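PDB 6PYO: cDNA FLJ56608, highly similar to Homo sapiens chloride channel, calcium activated, family member 1 (CLCA1), mRNA from Homo sapiens, which regulates calcium-activated chloride conductance, probably by engaging the channel TMEM16A through its metal-binding VWA domain, and may influence mucus production by goblet cells. Local coordinates for the calcium ion site. Sequence-based numbering; all coordinates share one arbitrary frame.

The calcium ion site. Residues 14, 16-19, 85, 114, 116. With CA (calcium ion), chain B.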
loop_
_atom_site.group_PDB
_atom_site.type_symbol
_atom_site.label_atom_id
_atom_site.label_comp_id
_atom_site.label_asym_id
_atom_site.label_seq_id
_atom_site.Cartn_x
_atom_site.Cartn_y
_atom_site.Cartn_z
ATOM N N ASP A 14 -3.762 -5.224 -2.455
ATOM C CA ASP A 14 -4.974 -5.691 -3.124
ATOM C C ASP A 14 -5.095 -7.201 -2.961
ATOM O O ASP A 14 -4.258 -7.955 -3.479
ATOM C CB ASP A 14 -4.867 -5.275 -4.584
ATOM C CG ASP A 14 -6.145 -5.505 -5.372
ATOM O OD1 ASP A 14 -6.965 -6.359 -4.961
ATOM O OD2 ASP A 14 -6.274 -4.829 -6.414
ATOM N N SER A 16 -8.195 -8.627 -3.718
ATOM C CA SER A 16 -9.496 -8.819 -4.352
ATOM C C SER A 16 -9.472 -10.042 -5.261
ATOM O O SER A 16 -8.420 -10.610 -5.552
ATOM C CB SER A 16 -9.888 -7.567 -5.131
ATOM O OG SER A 16 -9.013 -7.308 -6.229
ATOM N N GLY A 17 -10.663 -10.433 -5.751
ATOM C CA GLY A 17 -10.764 -11.665 -6.520
ATOM C C GLY A 17 -9.941 -11.671 -7.793
ATOM O O GLY A 17 -9.407 -12.712 -8.187
ATOM N N SER A 18 -9.852 -10.520 -8.478
ATOM C CA SER A 18 -9.035 -10.454 -9.688
ATOM C C SER A 18 -7.601 -10.859 -9.413
ATOM O O SER A 18 -6.910 -11.333 -10.317
ATOM C CB SER A 18 -9.033 -9.051 -10.305
ATOM O OG SER A 18 -8.679 -8.031 -9.380
ATOM N N MET A 19 -7.121 -10.634 -8.189
ATOM C CA MET A 19 -5.746 -10.967 -7.854
ATOM C C MET A 19 -5.502 -12.465 -7.866
ATOM O O MET A 19 -4.342 -12.884 -7.859
ATOM C CB MET A 19 -5.400 -10.361 -6.489
ATOM C CG MET A 19 -5.357 -8.840 -6.522
ATOM S SD MET A 19 -3.989 -8.197 -7.553
ATOM C CE MET A 19 -2.639 -8.537 -6.434
ATOM N N THR A 85 -13.275 -4.919 -5.274
ATOM C CA THR A 85 -12.124 -4.051 -5.405
ATOM C C THR A 85 -12.504 -2.631 -5.020
ATOM O O THR A 85 -13.440 -2.068 -5.592
ATOM C CB THR A 85 -11.589 -4.064 -6.821
ATOM O OG1 THR A 85 -11.241 -5.404 -7.192
ATOM C CG2 THR A 85 -10.318 -3.187 -6.887
ATOM N N ASP A 114 -3.460 -5.059 -9.040
ATOM C CA ASP A 114 -3.592 -5.212 -10.491
ATOM C C ASP A 114 -4.208 -3.978 -11.145
ATOM O O ASP A 114 -4.204 -3.870 -12.379
ATOM C CB ASP A 114 -4.384 -6.486 -10.883
ATOM C CG ASP A 114 -5.809 -6.541 -10.355
ATOM O OD1 ASP A 114 -6.478 -5.518 -10.126
ATOM O OD2 ASP A 114 -6.267 -7.674 -10.180
ATOM N N GLU A 116 -7.280 -2.983 -11.526
ATOM C CA GLU A 116 -8.556 -3.163 -12.217
ATOM C C GLU A 116 -9.669 -2.580 -11.355
ATOM O O GLU A 116 -10.454 -3.289 -10.720
ATOM C CB GLU A 116 -8.760 -4.637 -12.519
ATOM C CG GLU A 116 -7.726 -5.108 -13.492
ATOM C CD GLU A 116 -7.713 -6.591 -13.707
ATOM O OE1 GLU A 116 -8.584 -7.261 -13.123
ATOM O OE2 GLU A 116 -6.831 -7.080 -14.467
HETATM CA CA CA B . -9.832 -6.588 -8.304
HETATM O O HOH W 1 -10.917 -5.784 -10.292
HETATM O O HOH W 2 -7.946 -5.160 -8.288
#
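Ser16 and Ser18 both tuck OG between the amide nitrogen and the carbonyl carbon (chi1 65° and 53°), whereas Thr85 sets OG1 anti to its carbonyl carbon (chi1 -58°); these torsions aim three hydroxyls from separate directions at one calcium ion. This is the metal-ion-dependent adhesion site (MIDAS) of a von Willebrand factor A domain, in which the DxSxS motif starts at Asp14, the last residue of strand 8-14, and continues through Ser16 in the loop to Ser18 in the 3-10 helix 17-20. Calcium is bound by Ser18 OG at 2.1 Å. Thr85 OG1 and Ser16 OG bind it at slightly greater length, and waters 1 and 2 give a near square pyramid, although the true number of ligands may be higher. Serine suits the turn because its short arm lets alternate residues reach the metal. In Thr85 the branched CB fixes two substituents at once: with OG1 beside the backbone N and facing the ion, the methyl CG2 must point elsewhere, and this branching probably limits the hydroxyl's rotation.

The carboxylates of Asp14 and Asp114 stand in the second shell. Asp14 OD1 accepts from Ser16 twice: from OG through the syn lone pair, and from the backbone N almost head-on to the C-O bond, fixing both the turn and the rotation of the hydroxyl. Asp114, just beyond strand 108-113, likewise takes Ser18 OG on the syn lone pair of OD2 at 2.6 Å, while the N-H of Glu116 reaches its OD1 from over the carboxylate face in a nearly straight bond. An alanine in place of Asp114 would remove both acceptors, and would probably leave the Ser18 hydroxyl less firmly oriented and the backbone at Glu116 less well held. The two acids probably polarise the serine hydroxyls, strengthening them as ligands, and add negative charge that should favour a divalent cation without direct carboxylate coordination. Glu116 contributes through its main chain: its carbonyl O lies 2.6 Å from water 1, which in turn sits 2.4 Å from the calcium ion.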